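Local coordinates for protein glypican-1 (Homo sapiens, PDB 4YWT) that carries heparan sulfate chains at the cell surface, through which it binds alpha-4(V) collagen and takes part in Schwann cell myelination, at residues A[34-43]-A[72-83]; A[162-173]-A[200-209]. The protein carries 3 engineered substitutions. All blocks are in the same frame, centred on the assembly; numbering follows the deposited sequence.

The two contacts sit at opposite ends of the elongated, almost wholly helical glypican core, with about 51 Å between their nearest atoms, and they share no helix. Contact 1 joins helix 32-39 and the turn after it to the start of the long helix 70-129, whereas contact 2 sets the lead-in and first turns of helix 204-236 against helix 158-177. Contact 1 is partly buried and mixed in character: a buried tyrosine and methionine give way to amide, guanidinium and ammonium groups at its more exposed side. Contact 2 is buried and apolar across the interface; the salt-bridged E164, R168 and E171 lie on the side of helix 158-177 away from the contact.

Contact 1 of 2, residues A[34-43]-A[72-83]; sequences VRQIYGAKGF and MEENLANRSHAE
The Y38 ring lies between M72 on one face and F43 CB, from the same segment, on the other. M72 CG sits 3.8 Å from the Y38 ring centroid, and its sulfur lies higher above the same face in a Met-aromatic contact. A bend at the last torsion (chi3 60°) brings M72 CE back over the ring and within 3.8 Å of V34 CG1. At the ring edge, L76 CD2 approaches Y38 CD1 while N75 ND2 donates to Y38 OH at 2.7 Å, the hydroxyl lying close to the amide plane and the bond fairly straight (158°). That bond helps hold the amide, which stacks on F43 with ring and amide planes 12° apart; N75 CB covers the same face, 3.6 Å from the F43 centroid.

The R79 guanidinium turns one face to F43 CE2, while bends at chi2 and chi3 shorten its reach and bring its edge to the carbonyl of K41. R79 NH2 is modelled a doubtful 2.4 Å from K41 O, and NH1 adds a weak bond to that oxygen. K41 NZ forms a salt bridge with E83 OE2 at 3.4 Å and hydrogen-bonds Y254 OH, ties that probably offset its nearness to R79. The arrangement is that of a helix followed by a type I turn, G39 to G42, docked on a second helix at the N-terminal, cysteine-rich end of the glypican fold.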
loop_
_atom_site.group_PDB
_atom_site.type_symbol
_atom_site.label_atom_id
_atom_site.label_comp_id
_atom_site.label_asym_id
_atom_site.label_seq_id
_atom_site.Cartn_x
_atom_site.Cartn_y
_atom_site.Cartn_z
ATOM N N VAL A 34 -26.989 -17.378 -30.367
ATOM C CA VAL A 34 -26.179 -16.188 -30.594
ATOM C C VAL A 34 -27.084 -14.965 -30.696
ATOM O O VAL A 34 -26.752 -13.893 -30.196
ATOM C CB VAL A 34 -25.322 -16.322 -31.870
ATOM C CG1 VAL A 34 -24.660 -14.998 -32.225
ATOM C CG2 VAL A 34 -24.284 -17.415 -31.689
ATOM N N ARG A 35 -28.239 -15.145 -31.330
ATOM C CA ARG A 35 -29.224 -14.076 -31.454
ATOM C C ARG A 35 -29.727 -13.628 -30.087
ATOM O O ARG A 35 -29.725 -12.436 -29.774
ATOM C CB ARG A 35 -30.402 -14.527 -32.320
ATOM N N GLN A 36 -30.153 -14.591 -29.273
ATOM C CA GLN A 36 -30.690 -14.294 -27.950
ATOM C C GLN A 36 -29.642 -13.653 -27.042
ATOM O O GLN A 36 -29.941 -12.706 -26.318
ATOM C CB GLN A 36 -31.243 -15.563 -27.296
ATOM C CG GLN A 36 -31.035 -15.623 -25.788
ATOM C CD GLN A 36 -31.702 -16.823 -25.151
ATOM O OE1 GLN A 36 -32.486 -17.525 -25.788
ATOM N NE2 GLN A 36 -31.390 -17.067 -23.882
ATOM N N ILE A 37 -28.415 -14.166 -27.086
ATOM C CA ILE A 37 -27.341 -13.635 -26.252
ATOM C C ILE A 37 -26.962 -12.218 -26.683
ATOM O O ILE A 37 -26.804 -11.327 -25.849
ATOM C CB ILE A 37 -26.095 -14.543 -26.292
ATOM C CG1 ILE A 37 -26.392 -15.876 -25.602
ATOM C CG2 ILE A 37 -24.912 -13.867 -25.621
ATOM C CD1 ILE A 37 -25.252 -16.866 -25.664
ATOM N N TYR A 38 -26.839 -12.016 -27.991
ATOM C CA TYR A 38 -26.509 -10.708 -28.550
ATOM C C TYR A 38 -27.611 -9.689 -28.277
ATOM O O TYR A 38 -27.346 -8.494 -28.149
ATOM C CB TYR A 38 -26.258 -10.835 -30.056
ATOM C CG TYR A 38 -25.913 -9.548 -30.769
ATOM C CD1 TYR A 38 -24.641 -9.000 -30.678
ATOM C CD2 TYR A 38 -26.850 -8.899 -31.562
ATOM C CE1 TYR A 38 -24.319 -7.831 -31.341
ATOM C CE2 TYR A 38 -26.536 -7.734 -32.232
ATOM C CZ TYR A 38 -25.271 -7.203 -32.118
ATOM O OH TYR A 38 -24.957 -6.038 -32.780
ATOM N N GLY A 39 -28.847 -10.172 -28.185
ATOM C CA GLY A 39 -29.992 -9.313 -27.940
ATOM C C GLY A 39 -30.163 -8.940 -26.480
ATOM O O GLY A 39 -30.500 -7.802 -26.155
ATOM N N ALA A 40 -29.924 -9.904 -25.594
ATOM C CA ALA A 40 -30.025 -9.676 -24.156
ATOM C C ALA A 40 -28.881 -8.795 -23.667
ATOM O O ALA A 40 -28.845 -8.388 -22.505
ATOM C CB ALA A 40 -30.034 -11.000 -23.407
ATOM N N LYS A 41 -27.945 -8.507 -24.565
ATOM C CA LYS A 41 -26.806 -7.659 -24.252
ATOM C C LYS A 41 -27.016 -6.230 -24.746
ATOM O O LYS A 41 -26.077 -5.438 -24.797
ATOM C CB LYS A 41 -25.530 -8.250 -24.853
ATOM C CG LYS A 41 -24.980 -9.429 -24.069
ATOM C CD LYS A 41 -23.731 -9.998 -24.717
ATOM C CE LYS A 41 -22.936 -10.832 -23.728
ATOM N NZ LYS A 41 -22.425 -10.004 -22.597
ATOM N N GLY A 42 -28.253 -5.908 -25.112
ATOM C CA GLY A 42 -28.614 -4.547 -25.464
ATOM C C GLY A 42 -28.298 -4.138 -26.891
ATOM O O GLY A 42 -28.073 -2.961 -27.169
ATOM N N PHE A 43 -28.283 -5.108 -27.798
ATOM C CA PHE A 43 -28.047 -4.823 -29.209
ATOM C C PHE A 43 -29.221 -5.309 -30.054
ATOM O O PHE A 43 -30.006 -6.146 -29.609
ATOM C CB PHE A 43 -26.748 -5.471 -29.685
ATOM C CG PHE A 43 -25.532 -5.037 -28.920
ATOM C CD1 PHE A 43 -25.060 -3.738 -29.022
ATOM C CD2 PHE A 43 -24.847 -5.932 -28.116
ATOM C CE1 PHE A 43 -23.938 -3.337 -28.321
ATOM C CE2 PHE A 43 -23.723 -5.539 -27.416
ATOM C CZ PHE A 43 -23.267 -4.239 -27.520
ATOM N N MET A 72 -22.167 -6.723 -35.236
ATOM C CA MET A 72 -22.167 -7.671 -34.128
ATOM C C MET A 72 -20.773 -7.846 -33.538
ATOM O O MET A 72 -20.593 -7.779 -32.323
ATOM C CB MET A 72 -22.712 -9.028 -34.577
ATOM C CG MET A 72 -24.191 -9.030 -34.919
ATOM S SD MET A 72 -24.782 -10.673 -35.368
ATOM C CE MET A 72 -24.414 -11.582 -33.869
ATOM N N GLU A 73 -19.792 -8.071 -34.408
ATOM C CA GLU A 73 -18.414 -8.279 -33.980
ATOM C C GLU A 73 -17.884 -7.061 -33.231
ATOM O O GLU A 73 -17.294 -7.190 -32.153
ATOM C CB GLU A 73 -17.519 -8.591 -35.184
ATOM C CG GLU A 73 -16.278 -9.407 -34.845
ATOM C CD GLU A 73 -15.262 -9.424 -35.972
ATOM O OE1 GLU A 73 -15.285 -8.499 -36.810
ATOM O OE2 GLU A 73 -14.441 -10.364 -36.022
ATOM N N GLU A 74 -18.107 -5.880 -33.802
ATOM C CA GLU A 74 -17.678 -4.633 -33.177
ATOM C C GLU A 74 -18.339 -4.433 -31.814
ATOM O O GLU A 74 -17.663 -4.141 -30.820
ATOM C CB GLU A 74 -17.985 -3.444 -34.090
ATOM C CG GLU A 74 -17.097 -3.362 -35.322
ATOM C CD GLU A 74 -17.472 -2.211 -36.238
ATOM O OE1 GLU A 74 -18.579 -1.657 -36.077
ATOM O OE2 GLU A 74 -16.655 -1.858 -37.115
ATOM N N ASN A 75 -19.660 -4.599 -31.775
ATOM C CA ASN A 75 -20.421 -4.454 -30.538
ATOM C C ASN A 75 -19.931 -5.390 -29.436
ATOM O O ASN A 75 -19.726 -4.968 -28.294
ATOM C CB ASN A 75 -21.908 -4.698 -30.799
ATOM C CG ASN A 75 -22.592 -3.506 -31.443
ATOM O OD1 ASN A 75 -22.205 -2.359 -31.219
ATOM N ND2 ASN A 75 -23.618 -3.771 -32.244
ATOM N N LEU A 76 -19.741 -6.658 -29.784
ATOM C CA LEU A 76 -19.263 -7.649 -28.826
ATOM C C LEU A 76 -17.839 -7.339 -28.369
ATOM O O LEU A 76 -17.486 -7.579 -27.212
ATOM C CB LEU A 76 -19.335 -9.053 -29.429
ATOM C CG LEU A 76 -20.746 -9.617 -29.606
ATOM C CD1 LEU A 76 -20.705 -10.958 -30.322
ATOM C CD2 LEU A 76 -21.445 -9.747 -28.260
ATOM N N ALA A 77 -17.028 -6.804 -29.279
ATOM C CA ALA A 77 -15.674 -6.378 -28.935
ATOM C C ALA A 77 -15.711 -5.282 -27.871
ATOM O O ALA A 77 -15.076 -5.400 -26.812
ATOM C CB ALA A 77 -14.937 -5.896 -30.173
ATOM N N ASN A 78 -16.463 -4.221 -28.163
ATOM C CA ASN A 78 -16.689 -3.139 -27.209
ATOM C C ASN A 78 -17.158 -3.668 -25.859
ATOM O O ASN A 78 -16.668 -3.249 -24.802
ATOM C CB ASN A 78 -17.716 -2.147 -27.760
ATOM C CG ASN A 78 -17.076 -0.899 -28.337
ATOM O OD1 ASN A 78 -16.490 -0.930 -29.419
ATOM N ND2 ASN A 78 -17.197 0.212 -27.619
ATOM N N ARG A 79 -18.103 -4.603 -25.908
ATOM C CA ARG A 79 -18.660 -5.199 -24.702
ATOM C C ARG A 79 -17.594 -5.891 -23.859
ATOM O O ARG A 79 -17.423 -5.571 -22.684
ATOM C CB ARG A 79 -19.764 -6.195 -25.056
ATOM C CG ARG A 79 -20.422 -6.817 -23.839
ATOM C CD ARG A 79 -20.974 -5.734 -22.928
ATOM N NE ARG A 79 -21.926 -4.876 -23.626
ATOM C CZ ARG A 79 -23.220 -5.148 -23.744
ATOM N NH1 ARG A 79 -23.713 -6.249 -23.198
ATOM N NH2 ARG A 79 -24.021 -4.318 -24.397
ATOM N N SER A 80 -16.881 -6.836 -24.465
ATOM C CA SER A 80 -15.851 -7.591 -23.756
ATOM C C SER A 80 -14.760 -6.677 -23.195
ATOM O O SER A 80 -14.293 -6.868 -22.063
ATOM C CB SER A 80 -15.234 -8.645 -24.680
ATOM O OG SER A 80 -14.790 -8.065 -25.893
ATOM N N HIS A 81 -14.368 -5.681 -23.986
ATOM C CA HIS A 81 -13.375 -4.704 -23.546
ATOM C C HIS A 81 -13.842 -3.958 -22.294
ATOM O O HIS A 81 -13.129 -3.902 -21.277
ATOM C CB HIS A 81 -13.073 -3.713 -24.671
ATOM C CG HIS A 81 -12.142 -2.610 -24.274
ATOM N ND1 HIS A 81 -12.586 -1.407 -23.769
ATOM C CD2 HIS A 81 -10.791 -2.528 -24.308
ATOM C CE1 HIS A 81 -11.549 -0.632 -23.511
ATOM N NE2 HIS A 81 -10.448 -1.288 -23.827
ATOM N N ALA A 82 -15.047 -3.397 -22.374
ATOM C CA ALA A 82 -15.641 -2.681 -21.249
ATOM C C ALA A 82 -15.733 -3.570 -20.011
ATOM O O ALA A 82 -15.507 -3.115 -18.886
ATOM C CB ALA A 82 -17.016 -2.154 -21.626
ATOM N N GLU A 83 -16.057 -4.840 -20.230
ATOM C CA GLU A 83 -16.178 -5.805 -19.143
ATOM C C GLU A 83 -14.833 -6.034 -18.451
ATOM O O GLU A 83 -14.746 -6.012 -17.214
ATOM C CB GLU A 83 -16.753 -7.123 -19.671
ATOM C CG GLU A 83 -18.240 -7.042 -20.010
ATOM C CD GLU A 83 -18.719 -8.191 -20.879
ATOM O OE1 GLU A 83 -17.874 -8.877 -21.493
ATOM O OE2 GLU A 83 -19.948 -8.407 -20.953
#

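Contact 2 of 2, residues A[162-173]-A[200-209]; sequences LAEFWARLLERL and PFGEAPRELR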
loop_
_atom_site.group_PDB
_atom_site.type_symbol
_atom_site.label_atom_id
_atom_site.label_comp_id
_atom_site.label_asym_id
_atom_site.label_seq_id
_atom_site.Cartn_x
_atom_site.Cartn_y
_atom_site.Cartn_z
ATOM N N LEU A 162 15.649 17.698 21.406
ATOM C CA LEU A 162 15.621 17.141 22.751
ATOM C C LEU A 162 16.801 17.652 23.559
ATOM O O LEU A 162 16.663 17.921 24.739
ATOM C CB LEU A 162 15.644 15.606 22.708
ATOM C CG LEU A 162 14.440 14.852 22.126
ATOM C CD1 LEU A 162 14.784 13.387 21.857
ATOM C CD2 LEU A 162 13.241 14.952 23.046
ATOM N N ALA A 163 17.967 17.769 22.926
ATOM C CA ALA A 163 19.141 18.315 23.605
ATOM C C ALA A 163 18.837 19.721 24.119
ATOM O O ALA A 163 19.051 20.032 25.296
ATOM C CB ALA A 163 20.342 18.332 22.673
ATOM N N GLU A 164 18.315 20.555 23.224
ATOM C CA GLU A 164 17.893 21.908 23.562
ATOM C C GLU A 164 16.854 21.886 24.681
ATOM O O GLU A 164 16.980 22.605 25.681
ATOM C CB GLU A 164 17.325 22.606 22.322
ATOM C CG GLU A 164 16.734 23.981 22.585
ATOM C CD GLU A 164 17.795 25.043 22.807
ATOM O OE1 GLU A 164 18.980 24.785 22.499
ATOM O OE2 GLU A 164 17.445 26.140 23.291
ATOM N N PHE A 165 15.838 21.045 24.495
ATOM C CA PHE A 165 14.763 20.862 25.465
ATOM C C PHE A 165 15.285 20.587 26.872
ATOM O O PHE A 165 14.853 21.215 27.836
ATOM C CB PHE A 165 13.846 19.718 25.018
ATOM C CG PHE A 165 12.979 19.170 26.117
ATOM C CD1 PHE A 165 11.846 19.852 26.531
ATOM C CD2 PHE A 165 13.299 17.972 26.736
ATOM C CE1 PHE A 165 11.051 19.350 27.542
ATOM C CE2 PHE A 165 12.509 17.467 27.750
ATOM C CZ PHE A 165 11.382 18.156 28.153
ATOM N N TRP A 166 16.220 19.648 26.974
ATOM C CA TRP A 166 16.782 19.233 28.250
ATOM C C TRP A 166 17.670 20.315 28.837
ATOM O O TRP A 166 17.687 20.512 30.052
ATOM C CB TRP A 166 17.575 17.931 28.099
ATOM C CG TRP A 166 16.712 16.732 27.869
ATOM C CD1 TRP A 166 16.702 15.924 26.770
ATOM C CD2 TRP A 166 15.721 16.208 28.760
ATOM N NE1 TRP A 166 15.768 14.929 26.921
ATOM C CE2 TRP A 166 15.152 15.081 28.136
ATOM C CE3 TRP A 166 15.262 16.584 30.026
ATOM C CZ2 TRP A 166 14.149 14.325 28.734
ATOM C CZ3 TRP A 166 14.265 15.831 30.618
ATOM C CH2 TRP A 166 13.719 14.716 29.971
ATOM N N ALA A 167 18.410 21.010 27.978
ATOM C CA ALA A 167 19.222 22.134 28.434
ATOM C C ALA A 167 18.348 23.187 29.114
ATOM O O ALA A 167 18.521 23.495 30.306
ATOM C CB ALA A 167 19.985 22.745 27.269
ATOM N N ARG A 168 17.393 23.717 28.354
ATOM C CA ARG A 168 16.515 24.771 28.856
ATOM C C ARG A 168 15.710 24.313 30.071
ATOM O O ARG A 168 15.526 25.074 31.028
ATOM C CB ARG A 168 15.574 25.249 27.748
ATOM C CG ARG A 168 16.273 25.662 26.455
ATOM C CD ARG A 168 17.097 26.939 26.614
ATOM N NE ARG A 168 18.418 26.694 27.190
ATOM C CZ ARG A 168 19.478 26.292 26.493
ATOM N NH1 ARG A 168 19.379 26.088 25.188
ATOM N NH2 ARG A 168 20.639 26.096 27.104
ATOM N N LEU A 169 15.242 23.068 30.036
ATOM C CA LEU A 169 14.472 22.526 31.150
ATOM C C LEU A 169 15.322 22.433 32.411
ATOM O O LEU A 169 14.842 22.710 33.507
ATOM C CB LEU A 169 13.899 21.152 30.807
ATOM C CG LEU A 169 12.967 20.582 31.879
ATOM C CD1 LEU A 169 11.762 21.491 32.070
ATOM C CD2 LEU A 169 12.531 19.167 31.536
ATOM N N LEU A 170 16.583 22.040 32.253
ATOM C CA LEU A 170 17.498 21.973 33.386
ATOM C C LEU A 170 17.733 23.369 33.950
ATOM O O LEU A 170 17.741 23.559 35.170
ATOM C CB LEU A 170 18.827 21.329 32.984
ATOM C CG LEU A 170 19.921 21.335 34.055
ATOM C CD1 LEU A 170 19.462 20.598 35.305
ATOM C CD2 LEU A 170 21.206 20.725 33.517
ATOM N N GLU A 171 17.913 24.342 33.057
ATOM C CA GLU A 171 18.044 25.736 33.479
ATOM C C GLU A 171 16.857 26.180 34.334
ATOM O O GLU A 171 17.026 26.585 35.490
ATOM C CB GLU A 171 18.176 26.663 32.269
ATOM C CG GLU A 171 19.394 26.406 31.401
ATOM C CD GLU A 171 19.482 27.368 30.230
ATOM O OE1 GLU A 171 18.437 27.939 29.851
ATOM O OE2 GLU A 171 20.592 27.553 29.691
ATOM N N ARG A 172 15.658 26.093 33.759
ATOM C CA ARG A 172 14.439 26.532 34.439
ATOM C C ARG A 172 14.206 25.805 35.764
ATOM O O ARG A 172 13.919 26.433 36.788
ATOM C CB ARG A 172 13.226 26.342 33.526
ATOM C CG ARG A 172 13.195 27.281 32.330
ATOM C CD ARG A 172 11.980 27.022 31.454
ATOM N NE ARG A 172 10.729 27.216 32.182
ATOM C CZ ARG A 172 10.118 28.388 32.324
ATOM N NH1 ARG A 172 10.643 29.481 31.786
ATOM N NH2 ARG A 172 8.982 28.467 33.003
ATOM N N LEU A 173 14.332 24.482 35.740
ATOM C CA LEU A 173 14.120 23.671 36.932
ATOM C C LEU A 173 15.123 24.012 38.030
ATOM O O LEU A 173 14.767 24.056 39.210
ATOM C CB LEU A 173 14.198 22.180 36.591
ATOM C CG LEU A 173 12.966 21.593 35.897
ATOM C CD1 LEU A 173 13.198 20.145 35.507
ATOM C CD2 LEU A 173 11.748 21.710 36.792
ATOM N N PRO A 200 22.009 14.573 35.488
ATOM C CA PRO A 200 21.048 14.954 36.527
ATOM C C PRO A 200 19.668 14.345 36.294
ATOM O O PRO A 200 18.950 14.086 37.258
ATOM C CB PRO A 200 20.996 16.482 36.416
ATOM C CG PRO A 200 21.405 16.773 35.016
ATOM C CD PRO A 200 22.419 15.727 34.668
ATOM N N PHE A 201 19.306 14.125 35.034
ATOM C CA PHE A 201 18.007 13.543 34.703
ATOM C C PHE A 201 18.069 12.020 34.608
ATOM O O PHE A 201 17.073 11.371 34.283
ATOM C CB PHE A 201 17.477 14.115 33.387
ATOM C CG PHE A 201 17.099 15.566 33.459
ATOM C CD1 PHE A 201 16.066 15.989 34.280
ATOM C CD2 PHE A 201 17.758 16.505 32.683
ATOM C CE1 PHE A 201 15.711 17.325 34.340
ATOM C CE2 PHE A 201 17.406 17.842 32.736
ATOM C CZ PHE A 201 16.383 18.252 33.566
ATOM N N GLY A 202 19.239 11.454 34.882
ATOM C CA GLY A 202 19.421 10.016 34.807
ATOM C C GLY A 202 19.623 9.525 33.386
ATOM O O GLY A 202 20.211 10.220 32.556
ATOM N N GLU A 203 19.135 8.321 33.105
ATOM C CA GLU A 203 19.307 7.708 31.791
ATOM C C GLU A 203 18.135 8.021 30.867
ATOM O O GLU A 203 18.169 7.705 29.677
ATOM C CB GLU A 203 19.467 6.192 31.924
ATOM C CG GLU A 203 19.952 5.729 33.288
ATOM C CD GLU A 203 20.086 4.220 33.373
ATOM O OE1 GLU A 203 21.104 3.683 32.887
ATOM O OE2 GLU A 203 19.171 3.570 33.920
ATOM N N ALA A 204 17.102 8.642 31.427
ATOM C CA ALA A 204 15.867 8.919 30.695
ATOM C C ALA A 204 16.043 9.769 29.424
ATOM O O ALA A 204 15.402 9.479 28.414
ATOM C CB ALA A 204 14.852 9.577 31.627
ATOM N N PRO A 205 16.888 10.823 29.461
ATOM C CA PRO A 205 17.075 11.564 28.204
ATOM C C PRO A 205 17.652 10.716 27.067
ATOM O O PRO A 205 17.254 10.889 25.912
ATOM C CB PRO A 205 18.058 12.670 28.596
ATOM C CG PRO A 205 17.818 12.880 30.043
ATOM C CD PRO A 205 17.526 11.517 30.596
ATOM N N ARG A 206 18.574 9.816 27.392
ATOM C CA ARG A 206 19.190 8.958 26.386
ATOM C C ARG A 206 18.196 7.929 25.850
ATOM O O ARG A 206 18.050 7.765 24.633
ATOM C CB ARG A 206 20.421 8.255 26.965
ATOM C CG ARG A 206 21.058 7.251 26.021
ATOM C CD ARG A 206 22.315 6.646 26.622
ATOM N NE ARG A 206 22.834 5.552 25.808
ATOM C CZ ARG A 206 22.983 4.305 26.242
ATOM N NH1 ARG A 206 22.656 3.991 27.489
ATOM N NH2 ARG A 206 23.460 3.370 25.431
ATOM N N GLU A 207 17.521 7.239 26.765
ATOM C CA GLU A 207 16.483 6.277 26.408
ATOM C C GLU A 207 15.447 6.919 25.495
ATOM O O GLU A 207 15.110 6.376 24.435
ATOM C CB GLU A 207 15.806 5.723 27.665
ATOM C CG GLU A 207 16.648 4.726 28.443
ATOM C CD GLU A 207 16.843 3.420 27.698
ATOM O OE1 GLU A 207 17.858 2.736 27.948
ATOM O OE2 GLU A 207 15.978 3.074 26.865
ATOM N N LEU A 208 14.959 8.086 25.908
ATOM C CA LEU A 208 13.999 8.839 25.114
ATOM C C LEU A 208 14.574 9.190 23.748
ATOM O O LEU A 208 13.882 9.081 22.739
ATOM C CB LEU A 208 13.570 10.115 25.842
ATOM C CG LEU A 208 12.509 10.939 25.110
ATOM C CD1 LEU A 208 11.259 10.100 24.864
ATOM C CD2 LEU A 208 12.168 12.203 25.881
ATOM N N ARG A 209 15.839 9.605 23.721
ATOM C CA ARG A 209 16.492 9.959 22.463
ATOM C C ARG A 209 16.463 8.791 21.483
ATOM O O ARG A 209 15.898 8.897 20.392
ATOM C CB ARG A 209 17.940 10.398 22.696
ATOM C CG ARG A 209 18.610 10.953 21.445
ATOM C CD ARG A 209 20.081 11.295 21.668
ATOM N NE ARG A 209 20.949 10.124 21.565
ATOM C CZ ARG A 209 21.573 9.559 22.594
ATOM N NH1 ARG A 209 21.434 10.059 23.813
ATOM N NH2 ARG A 209 22.342 8.496 22.401
#
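W166 reaches from helix 158-177 into the angle between F201 and P205. Its CB leaves the helix with CG set beside the backbone N (chi1 -72°), which carries the indole across toward 200-209. P205 CB stands 3.8 Å from the centroid of the five-membered ring, over the face, while F165 CE2 backs the opposite face. NE1 has P205 CB at 3.6 Å, and this buried N-H finds no acceptor in the model. On the benzo ring, CE3 sits over one face of F201, 3.6 Å from F201 CD2, and CZ3 lies 4.0 Å from F201 CG, the two rings oblique with planes at 47°. Farther round, CZ2 touches L208 CD2 at 4.1 Å, and the same methyl meets L162 CD2.

The F201 ring is wedged beside helix 158-177, where L170 CB lies 3.8 Å from F201 CE2 and L173 CD1 comes in at the ring edge. A323 of helix 316-328 also packs on W166. Segments 162-173 and 204-209 run nearly antiparallel (157°), with F201 supplied by the loop before the second. They meet almost entirely through carbon, without a hydrogen bond, so their register probably rests on the fit of aromatic, proline and leucine shapes.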